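Local structure of fructooligosaccharide ABC transporter substrate-binding protein FusA (Streptococcus pneumoniae, 5G5Y) at residues Lys3-Ser11 against Leu58-Gly66; Val135-Trp145 against Gln262-Lys272. The protein binds short- and long-chain fructooligosaccharides, with a preference for tetrasaccharides and larger, and delivers them to the FusBC-MsmK ABC transporter for import. All blocks are in the same frame, centred on the assembly; numbering follows the deposited sequence.

Contact 1: residues Lys3-Ser11 against Leu58-Gly66; sequences KTLKFMTAS and LPDAIHNDG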
loop_
_atom_site.group_PDB
_atom_site.type_symbol
_atom_site.label_atom_id
_atom_site.label_comp_id
_atom_site.label_asym_id
_atom_site.label_seq_id
_atom_site.Cartn_x
_atom_site.Cartn_y
_atom_site.Cartn_z
ATOM N N LYS A 3 -19.577 -29.994 11.687
ATOM C CA LYS A 3 -19.290 -29.272 12.948
ATOM C C LYS A 3 -19.601 -27.786 12.704
ATOM O O LYS A 3 -19.788 -27.396 11.554
ATOM C CB LYS A 3 -17.829 -29.428 13.297
ATOM N N THR A 4 -19.686 -26.974 13.751
ATOM C CA THR A 4 -20.114 -25.587 13.570
ATOM C C THR A 4 -19.210 -24.585 14.252
ATOM O O THR A 4 -18.691 -24.840 15.332
ATOM C CB THR A 4 -21.521 -25.363 14.138
ATOM O OG1 THR A 4 -21.498 -25.611 15.546
ATOM C CG2 THR A 4 -22.487 -26.260 13.493
ATOM N N LEU A 5 -19.059 -23.408 13.656
ATOM C CA LEU A 5 -18.379 -22.318 14.350
ATOM C C LEU A 5 -19.103 -21.015 14.030
ATOM O O LEU A 5 -19.662 -20.848 12.947
ATOM C CB LEU A 5 -16.937 -22.216 13.873
ATOM C CG LEU A 5 -15.973 -23.353 14.187
ATOM C CD1 LEU A 5 -14.712 -23.200 13.372
ATOM C CD2 LEU A 5 -15.678 -23.406 15.687
ATOM N N LYS A 6 -19.054 -20.078 14.951
ATOM C CA LYS A 6 -19.668 -18.755 14.735
ATOM C C LYS A 6 -18.566 -17.726 14.498
ATOM O O LYS A 6 -17.755 -17.495 15.384
ATOM C CB LYS A 6 -20.466 -18.281 15.947
ATOM C CG LYS A 6 -21.726 -19.073 16.205
ATOM C CD LYS A 6 -22.433 -18.636 17.495
ATOM C CE LYS A 6 -22.869 -17.165 17.516
ATOM N NZ LYS A 6 -23.772 -16.748 16.395
ATOM N N PHE A 7 -18.576 -17.114 13.322
ATOM C CA PHE A 7 -17.588 -16.106 12.946
ATOM C C PHE A 7 -18.294 -14.780 12.687
ATOM O O PHE A 7 -19.258 -14.738 11.922
ATOM C CB PHE A 7 -16.865 -16.478 11.638
ATOM C CG PHE A 7 -15.906 -17.646 11.736
ATOM C CD1 PHE A 7 -15.477 -18.170 12.950
ATOM C CD2 PHE A 7 -15.329 -18.151 10.570
ATOM C CE1 PHE A 7 -14.572 -19.226 12.999
ATOM C CE2 PHE A 7 -14.442 -19.212 10.620
ATOM C CZ PHE A 7 -14.050 -19.739 11.842
ATOM N N MET A 8 -17.753 -13.697 13.254
ATOM C CA MET A 8 -18.102 -12.336 12.805
ATOM C C MET A 8 -17.248 -12.041 11.580
ATOM O O MET A 8 -16.075 -12.465 11.518
ATOM C CB MET A 8 -17.816 -11.324 13.888
ATOM C CG MET A 8 -18.246 -9.881 13.570
ATOM S SD MET A 8 -17.453 -8.692 14.654
ATOM C CE MET A 8 -17.878 -9.259 16.269
ATOM N N THR A 9 -17.811 -11.355 10.595
ATOM C CA THR A 9 -17.060 -10.990 9.407
ATOM C C THR A 9 -17.453 -9.620 8.865
ATOM O O THR A 9 -18.468 -9.060 9.262
ATOM C CB THR A 9 -17.175 -12.085 8.311
ATOM O OG1 THR A 9 -16.211 -11.853 7.276
ATOM C CG2 THR A 9 -18.572 -12.171 7.706
ATOM N N ALA A 10 -16.612 -9.123 7.974
ATOM C CA ALA A 10 -16.830 -7.904 7.247
ATOM C C ALA A 10 -16.888 -8.255 5.754
ATOM O O ALA A 10 -16.059 -9.014 5.220
ATOM C CB ALA A 10 -15.686 -6.934 7.509
ATOM N N SER A 11 -17.854 -7.708 5.056
ATOM C CA SER A 11 -17.949 -7.904 3.608
ATOM C C SER A 11 -18.520 -6.682 2.933
ATOM O O SER A 11 -19.084 -5.809 3.573
ATOM C CB SER A 11 -18.790 -9.144 3.265
ATOM O OG SER A 11 -20.151 -8.979 3.657
ATOM N N LEU A 58 -19.503 -12.305 22.045
ATOM C CA LEU A 58 -18.322 -12.641 21.251
ATOM C C LEU A 58 -18.612 -13.858 20.374
ATOM O O LEU A 58 -19.270 -14.819 20.808
ATOM C CB LEU A 58 -17.105 -12.919 22.132
ATOM C CG LEU A 58 -16.518 -11.751 22.958
ATOM C CD1 LEU A 58 -15.343 -12.204 23.816
ATOM C CD2 LEU A 58 -16.080 -10.617 22.054
ATOM N N PRO A 59 -18.104 -13.829 19.121
ATOM C CA PRO A 59 -18.144 -15.008 18.273
ATOM C C PRO A 59 -16.972 -15.928 18.635
ATOM O O PRO A 59 -16.193 -15.592 19.512
ATOM C CB PRO A 59 -17.952 -14.403 16.879
ATOM C CG PRO A 59 -17.030 -13.278 17.101
ATOM C CD PRO A 59 -17.452 -12.696 18.436
ATOM N N ASP A 60 -16.823 -17.039 17.930
ATOM C CA ASP A 60 -15.640 -17.921 18.116
ATOM C C ASP A 60 -14.367 -17.267 17.542
ATOM O O ASP A 60 -13.256 -17.520 18.026
ATOM C CB ASP A 60 -15.881 -19.264 17.459
ATOM C CG ASP A 60 -16.928 -20.075 18.163
ATOM O OD1 ASP A 60 -16.845 -20.133 19.413
ATOM O OD2 ASP A 60 -17.814 -20.654 17.468
ATOM N N ALA A 61 -14.550 -16.422 16.520
ATOM C CA ALA A 61 -13.455 -15.711 15.836
ATOM C C ALA A 61 -14.003 -14.518 15.087
ATOM O O ALA A 61 -15.199 -14.474 14.778
ATOM C CB ALA A 61 -12.757 -16.624 14.860
ATOM N N ILE A 62 -13.133 -13.533 14.810
ATOM C CA ILE A 62 -13.510 -12.361 14.018
ATOM C C ILE A 62 -12.683 -12.494 12.733
ATOM O O ILE A 62 -11.454 -12.457 12.785
ATOM C CB ILE A 62 -13.193 -11.058 14.760
ATOM C CG1 ILE A 62 -13.928 -11.015 16.107
ATOM C CG2 ILE A 62 -13.545 -9.840 13.898
ATOM C CD1 ILE A 62 -13.518 -9.837 16.991
ATOM N N HIS A 63 -13.382 -12.676 11.615
ATOM C CA HIS A 63 -12.839 -12.942 10.290
ATOM C C HIS A 63 -12.833 -11.654 9.475
ATOM O O HIS A 63 -13.786 -10.881 9.516
ATOM C CB HIS A 63 -13.696 -14.008 9.659
ATOM C CG HIS A 63 -13.407 -14.314 8.238
ATOM N ND1 HIS A 63 -14.009 -13.644 7.209
ATOM C CD2 HIS A 63 -12.656 -15.284 7.667
ATOM C CE1 HIS A 63 -13.616 -14.153 6.053
ATOM N NE2 HIS A 63 -12.809 -15.163 6.306
ATOM N N ASN A 64 -11.758 -11.425 8.737
ATOM C CA ASN A 64 -11.618 -10.235 7.894
ATOM C C ASN A 64 -11.631 -8.965 8.729
ATOM O O ASN A 64 -12.175 -7.948 8.352
ATOM C CB ASN A 64 -12.692 -10.240 6.779
ATOM C CG ASN A 64 -12.251 -9.531 5.520
ATOM O OD1 ASN A 64 -11.065 -9.525 5.180
ATOM N ND2 ASN A 64 -13.210 -8.972 4.783
ATOM N N ASP A 65 -10.960 -9.041 9.859
ATOM C CA ASP A 65 -11.060 -8.066 10.930
ATOM C C ASP A 65 -10.389 -6.704 10.729
ATOM O O ASP A 65 -10.904 -5.683 11.243
ATOM C CB ASP A 65 -10.451 -8.680 12.196
ATOM C CG ASP A 65 -10.654 -7.795 13.454
ATOM O OD1 ASP A 65 -11.584 -6.906 13.492
ATOM O OD2 ASP A 65 -9.871 -8.007 14.398
ATOM N N GLY A 66 -9.217 -6.685 10.113
ATOM C CA GLY A 66 -8.453 -5.419 9.930
ATOM C C GLY A 66 -8.151 -4.492 11.127
ATOM O O GLY A 66 -8.027 -3.291 10.945
#
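His63 and Thr9 project in the same direction from neighbouring parallel strands and meet through ND1 of the imidazole and the hydroxyl OG1, 2.8 Å apart. The hydroxyl sits at the edge of the ring, in its plane; either atom could be the donor. Both groups swing beside their own carbonyl carbons (chi1 -168° for Thr9, 173° for His63), which brings ring edge and hydroxyl together. On the same face Ala61 sets its CB against Phe7, 3.7 Å from CD1, approaching the ring obliquely; Trp325 stands edge-to-face to Phe7 and Trp38 does so to His63. The other face is sulfur and hydrocarbon. Met8 runs alongside Ile62, with SD 4.1 Å from CG2, while its CB rests 3.8 Å from CG of Pro59. Between the faces runs the parallel pairing: Met8 N gives to Ala61 O, and His63 N to Met8 O at 2.7 Å. At one end Asp60 closes a two-bond grip on Lys6, its backbone N donating to Lys6 O while OD2 takes Lys6 N at 2.9 Å on the anti side of the carboxylate, almost straight at 177°. At the other end the ND2 of Asn64 reaches Ala10 O, 2.9 Å away, with the carbonyl in the amide plane but the donor above the carbonyl plane; OD1 is taken by Gly382 N, so both ends of this amide are used, close to the substrate-binding Lys309. The two strands are the neighbouring inner strands of a four-stranded mixed sheet, flanked by strands 34-41 and 310-312. Side-chain carboxylate and amide thus carry on the hydrogen bonding where strand 61-63 gives out, and the two bonds of Asn64 fix its amide rotation beside the sugar site.

Contact 2: residues Val135-Trp145 against Gln262-Lys272; sequences VNDMAWINKDW and QKFGVYFTWDK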
loop_
_atom_site.group_PDB
_atom_site.type_symbol
_atom_site.label_atom_id
_atom_site.label_comp_id
_atom_site.label_asym_id
_atom_site.label_seq_id
_atom_site.Cartn_x
_atom_site.Cartn_y
_atom_site.Cartn_z
ATOM N N VAL A 135 7.190 2.093 -5.340
ATOM C CA VAL A 135 6.942 3.490 -5.749
ATOM C C VAL A 135 5.449 3.609 -5.821
ATOM O O VAL A 135 4.809 2.776 -6.480
ATOM C CB VAL A 135 7.558 3.795 -7.130
ATOM C CG1 VAL A 135 7.250 5.221 -7.639
ATOM C CG2 VAL A 135 9.053 3.657 -7.020
ATOM N N ASN A 136 4.887 4.591 -5.126
ATOM C CA ASN A 136 3.441 4.818 -5.151
ATOM C C ASN A 136 3.048 5.981 -6.072
ATOM O O ASN A 136 2.124 5.837 -6.886
ATOM C CB ASN A 136 2.876 4.946 -3.736
ATOM C CG ASN A 136 3.378 6.189 -2.984
ATOM O OD1 ASN A 136 4.541 6.546 -3.034
ATOM N ND2 ASN A 136 2.496 6.818 -2.268
ATOM N N ASP A 137 3.784 7.090 -5.982
ATOM C CA ASP A 137 3.485 8.306 -6.718
ATOM C C ASP A 137 4.326 8.476 -7.991
ATOM O O ASP A 137 5.157 9.375 -8.087
ATOM C CB ASP A 137 3.605 9.545 -5.821
ATOM C CG ASP A 137 5.016 9.818 -5.345
ATOM O OD1 ASP A 137 5.752 8.873 -5.011
ATOM O OD2 ASP A 137 5.399 11.020 -5.317
ATOM N N MET A 138 4.072 7.621 -8.970
ATOM C CA MET A 138 4.809 7.629 -10.234
ATOM C C MET A 138 4.533 8.940 -10.975
ATOM O O MET A 138 3.415 9.466 -10.902
ATOM C CB MET A 138 4.401 6.453 -11.130
ATOM C CG MET A 138 4.748 5.117 -10.573
ATOM S SD MET A 138 4.275 3.681 -11.561
ATOM C CE MET A 138 4.966 4.032 -13.166
ATOM N N ALA A 139 5.567 9.455 -11.649
ATOM C CA ALA A 139 5.452 10.671 -12.482
ATOM C C ALA A 139 5.180 10.235 -13.923
ATOM O O ALA A 139 5.793 9.267 -14.403
ATOM C CB ALA A 139 6.707 11.498 -12.396
ATOM N N TRP A 140 4.250 10.931 -14.564
ATOM C CA TRP A 140 3.810 10.640 -15.916
ATOM C C TRP A 140 3.935 11.912 -16.734
ATOM O O TRP A 140 3.715 13.026 -16.207
ATOM C CB TRP A 140 2.349 10.204 -15.880
ATOM C CG TRP A 140 2.091 9.067 -14.959
ATOM C CD1 TRP A 140 1.743 9.143 -13.652
ATOM C CD2 TRP A 140 2.142 7.677 -15.282
ATOM N NE1 TRP A 140 1.606 7.892 -13.135
ATOM C CE2 TRP A 140 1.826 6.974 -14.114
ATOM C CE3 TRP A 140 2.439 6.966 -16.442
ATOM C CZ2 TRP A 140 1.789 5.575 -14.056
ATOM C CZ3 TRP A 140 2.386 5.551 -16.391
ATOM C CH2 TRP A 140 2.075 4.890 -15.217
ATOM N N ILE A 141 4.284 11.766 -18.011
ATOM C CA ILE A 141 4.509 12.926 -18.870
ATOM C C ILE A 141 3.716 12.784 -20.188
ATOM O O ILE A 141 3.560 11.669 -20.690
ATOM C CB ILE A 141 6.009 13.142 -19.123
ATOM C CG1 ILE A 141 6.283 14.452 -19.888
ATOM C CG2 ILE A 141 6.651 11.951 -19.805
ATOM C CD1 ILE A 141 7.737 14.854 -19.876
ATOM N N ASN A 142 3.277 13.927 -20.726
ATOM C CA ASN A 142 2.578 13.982 -22.008
ATOM C C ASN A 142 3.514 13.856 -23.219
ATOM O O ASN A 142 4.175 14.813 -23.657
ATOM C CB ASN A 142 1.679 15.236 -22.093
ATOM C CG ASN A 142 0.657 15.111 -23.224
ATOM O OD1 ASN A 142 1.006 14.627 -24.280
ATOM N ND2 ASN A 142 -0.580 15.496 -22.990
ATOM N N LYS A 143 3.601 12.631 -23.732
ATOM C CA LYS A 143 4.409 12.325 -24.912
ATOM C C LYS A 143 3.884 12.932 -26.230
ATOM O O LYS A 143 4.686 13.167 -27.103
ATOM C CB LYS A 143 4.546 10.796 -25.109
ATOM C CG LYS A 143 5.573 10.124 -24.206
ATOM C CD LYS A 143 6.108 8.806 -24.787
ATOM C CE LYS A 143 5.053 7.963 -25.519
ATOM N NZ LYS A 143 5.434 6.527 -25.699
ATOM N N ASP A 144 2.574 13.143 -26.355
ATOM C CA ASP A 144 1.992 13.898 -27.474
ATOM C C ASP A 144 2.615 15.298 -27.537
ATOM O O ASP A 144 3.110 15.711 -28.593
ATOM C CB ASP A 144 0.480 14.084 -27.341
ATOM C CG ASP A 144 -0.323 12.814 -27.586
ATOM O OD1 ASP A 144 0.225 11.797 -28.050
ATOM O OD2 ASP A 144 -1.540 12.868 -27.306
ATOM N N TRP A 145 2.616 16.001 -26.402
ATOM C CA TRP A 145 3.226 17.360 -26.328
ATOM C C TRP A 145 4.722 17.381 -26.651
ATOM O O TRP A 145 5.193 18.257 -27.384
ATOM C CB TRP A 145 2.974 17.995 -24.961
ATOM C CG TRP A 145 1.546 18.244 -24.647
ATOM C CD1 TRP A 145 0.442 17.911 -25.400
ATOM C CD2 TRP A 145 1.047 18.865 -23.475
ATOM N NE1 TRP A 145 -0.686 18.292 -24.767
ATOM C CE2 TRP A 145 -0.353 18.885 -23.580
ATOM C CE3 TRP A 145 1.650 19.413 -22.345
ATOM C CZ2 TRP A 145 -1.158 19.423 -22.606
ATOM C CZ3 TRP A 145 0.845 19.931 -21.363
ATOM C CH2 TRP A 145 -0.535 19.944 -21.497
ATOM N N GLN A 262 -6.775 16.018 -20.460
ATOM C CA GLN A 262 -5.375 16.031 -20.865
ATOM C C GLN A 262 -4.722 17.409 -20.771
ATOM O O GLN A 262 -4.009 17.843 -21.675
ATOM C CB GLN A 262 -5.205 15.395 -22.252
ATOM C CG GLN A 262 -5.852 14.001 -22.337
ATOM C CD GLN A 262 -5.299 13.110 -23.438
ATOM O OE1 GLN A 262 -4.409 13.493 -24.182
ATOM N NE2 GLN A 262 -5.839 11.896 -23.536
ATOM N N LYS A 263 -4.970 18.081 -19.662
ATOM C CA LYS A 263 -4.411 19.425 -19.433
ATOM C C LYS A 263 -3.012 19.415 -18.799
ATOM O O LYS A 263 -2.325 20.454 -18.756
ATOM C CB LYS A 263 -5.376 20.234 -18.576
ATOM C CG LYS A 263 -6.707 20.562 -19.265
ATOM C CD LYS A 263 -6.532 21.652 -20.326
ATOM C CE LYS A 263 -7.780 21.876 -21.179
ATOM N NZ LYS A 263 -9.006 22.022 -20.349
ATOM N N PHE A 264 -2.575 18.240 -18.341
ATOM C CA PHE A 264 -1.345 18.125 -17.569
ATOM C C PHE A 264 -0.147 17.817 -18.462
ATOM O O PHE A 264 -0.237 17.005 -19.394
ATOM C CB PHE A 264 -1.463 17.020 -16.519
ATOM C CG PHE A 264 -2.464 17.264 -15.426
ATOM C CD1 PHE A 264 -2.741 18.527 -14.920
ATOM C CD2 PHE A 264 -3.080 16.165 -14.826
ATOM C CE1 PHE A 264 -3.601 18.681 -13.864
ATOM C CE2 PHE A 264 -3.951 16.319 -13.777
ATOM C CZ PHE A 264 -4.219 17.582 -13.289
ATOM N N GLY A 265 0.976 18.486 -18.190
ATOM C CA GLY A 265 2.227 18.149 -18.825
ATOM C C GLY A 265 2.898 16.977 -18.119
ATOM O O GLY A 265 3.252 15.976 -18.750
ATOM N N VAL A 266 3.127 17.157 -16.819
ATOM C CA VAL A 266 3.720 16.147 -15.942
ATOM C C VAL A 266 2.803 16.096 -14.751
ATOM O O VAL A 266 2.420 17.138 -14.229
ATOM C CB VAL A 266 5.170 16.494 -15.517
ATOM C CG1 VAL A 266 5.692 15.546 -14.420
ATOM C CG2 VAL A 266 6.098 16.494 -16.730
ATOM N N TYR A 267 2.403 14.897 -14.324
ATOM C CA TYR A 267 1.593 14.754 -13.126
ATOM C C TYR A 267 1.938 13.428 -12.431
ATOM O O TYR A 267 2.682 12.625 -12.969
ATOM C CB TYR A 267 0.074 14.856 -13.415
ATOM C CG TYR A 267 -0.519 13.618 -14.056
ATOM C CD1 TYR A 267 -0.323 13.329 -15.409
ATOM C CD2 TYR A 267 -1.207 12.704 -13.292
ATOM C CE1 TYR A 267 -0.873 12.175 -15.992
ATOM C CE2 TYR A 267 -1.737 11.540 -13.843
ATOM C CZ TYR A 267 -1.569 11.266 -15.180
ATOM O OH TYR A 267 -2.125 10.097 -15.660
ATOM N N PHE A 268 1.419 13.259 -11.223
ATOM C CA PHE A 268 1.702 12.077 -10.387
ATOM C C PHE A 268 0.431 11.296 -10.076
ATOM O O PHE A 268 -0.587 11.873 -9.722
ATOM C CB PHE A 268 2.384 12.496 -9.062
ATOM C CG PHE A 268 3.644 13.258 -9.263
ATOM C CD1 PHE A 268 3.604 14.593 -9.602
ATOM C CD2 PHE A 268 4.891 12.635 -9.135
ATOM C CE1 PHE A 268 4.769 15.309 -9.829
ATOM C CE2 PHE A 268 6.056 13.343 -9.359
ATOM C CZ PHE A 268 5.999 14.690 -9.696
ATOM N N THR A 269 0.523 9.976 -10.121
ATOM C CA THR A 269 -0.548 9.087 -9.682
ATOM C C THR A 269 -0.057 7.659 -9.647
ATOM O O THR A 269 1.040 7.368 -10.092
ATOM C CB THR A 269 -1.839 9.209 -10.571
ATOM O OG1 THR A 269 -2.931 8.633 -9.863
ATOM C CG2 THR A 269 -1.646 8.594 -11.903
ATOM N N TRP A 270 -0.851 6.778 -9.070
ATOM C CA TRP A 270 -0.513 5.359 -9.052
ATOM C C TRP A 270 -0.500 4.740 -10.433
ATOM O O TRP A 270 0.463 4.069 -10.833
ATOM C CB TRP A 270 -1.462 4.630 -8.146
ATOM C CG TRP A 270 -1.253 3.145 -8.009
ATOM C CD1 TRP A 270 -1.838 2.180 -8.768
ATOM C CD2 TRP A 270 -0.461 2.460 -7.023
ATOM N NE1 TRP A 270 -1.453 0.925 -8.330
ATOM C CE2 TRP A 270 -0.611 1.068 -7.262
ATOM C CE3 TRP A 270 0.359 2.879 -5.985
ATOM C CZ2 TRP A 270 0.016 0.110 -6.490
ATOM C CZ3 TRP A 270 0.986 1.920 -5.197
ATOM C CH2 TRP A 270 0.820 0.540 -5.460
ATOM N N ASP A 271 -1.569 4.988 -11.171
ATOM C CA ASP A 271 -1.757 4.406 -12.495
ATOM C C ASP A 271 -2.430 5.447 -13.331
ATOM O O ASP A 271 -3.509 5.891 -12.957
ATOM C CB ASP A 271 -2.609 3.134 -12.332
ATOM C CG ASP A 271 -2.932 2.419 -13.645
ATOM O OD1 ASP A 271 -2.877 3.007 -14.756
ATOM O OD2 ASP A 271 -3.275 1.204 -13.541
ATOM N N LYS A 272 -1.800 5.804 -14.453
ATOM C CA LYS A 272 -2.291 6.862 -15.376
ATOM C C LYS A 272 -3.738 6.595 -15.854
ATOM O O LYS A 272 -4.527 7.534 -16.111
ATOM C CB LYS A 272 -1.359 6.992 -16.594
ATOM C CG LYS A 272 -1.403 5.822 -17.584
ATOM C CD LYS A 272 -0.537 6.066 -18.800
ATOM C CE LYS A 272 -0.851 5.008 -19.873
ATOM N NZ LYS A 272 0.117 5.005 -20.976
HETATM O O HOH W 1 -2.378 14.863 -25.112
#
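Trp140 is the main bump of the contact, its indole laid into a hollow formed by Tyr267, Thr269 and the turn from Trp270 to Lys272. Lys272 roofs one face of the indole: CB stands 3.8 Å from the centroid of the six-membered ring, nearly over it, and the extended chain crosses at about a right angle before its NZ reaches Tyr282 O. The rim of the indole is gripped as well. NE1 donates to Thr269 O at 3.1 Å, a straight bond lying in the indole plane although the donor stands above the carbonyl plane, and the methyl CG2 of Thr269 is wedged 3.5 Å from NE1. Tyr267, whose CG sits between its backbone N and carbonyl carbon (chi1 76°), brings its ring under CB of Trp140; the two ring systems, planes 28° apart, are strongly offset, with little overlap. Strands 138-142 and 264-269 are antiparallel neighbours inside a four-stranded mixed sheet, with Trp140 and Tyr267 a hydrogen-bonded pair. On the opposite face Ala139 leaves room for Phe268, whose CE2 comes 3.6 Å from the alanine CB, and CG1 of Ile141 packs obliquely on CG2 of Val266. Farther along, the flat end of Trp145 slots in where the chain bends at Gly265: CZ3 lies 3.4 Å from Gly265 CA, a close approach to a residue without a side chain. Asn142 caps the helix that begins at Lys143, its OD1 accepting from Trp145 N, and a water joins its ND2 to Asp144 OD2 and Gln262 OE1; Asp144 OD2 is also hydrogen-bonded to Ser281 OG. At the far end CB of Asn136 abuts the edge of Trp270, in the ring plane and 3.9 Å from CZ3, beside the substrate-binding site to which this tryptophan belongs.

In the fold
Contacts 1 and 2 lie on opposite sides of the chain's centre, their centres about 42 Å apart, and share no strand or helix; each joins two inner strands of a separate four-stranded mixed sheet, consistent with the two lobes of a solute-binding protein. Both are largely buried. The pairing in 3-11 with 58-66 is parallel, with Phe7, Ala61, Thr9 and His63 on one face, Met8 and Ile62 on the other and polar side chains at both ends. Residues 135-145 with 262-272 run antiparallel, bury more surface (880 against 605 Å²) and rely on indoles. Contact 2 contains substrate-binding Trp270 and approaches a calcium site, whereas contact 1 only lies next to the sugar site, through Asn64 beside Lys309.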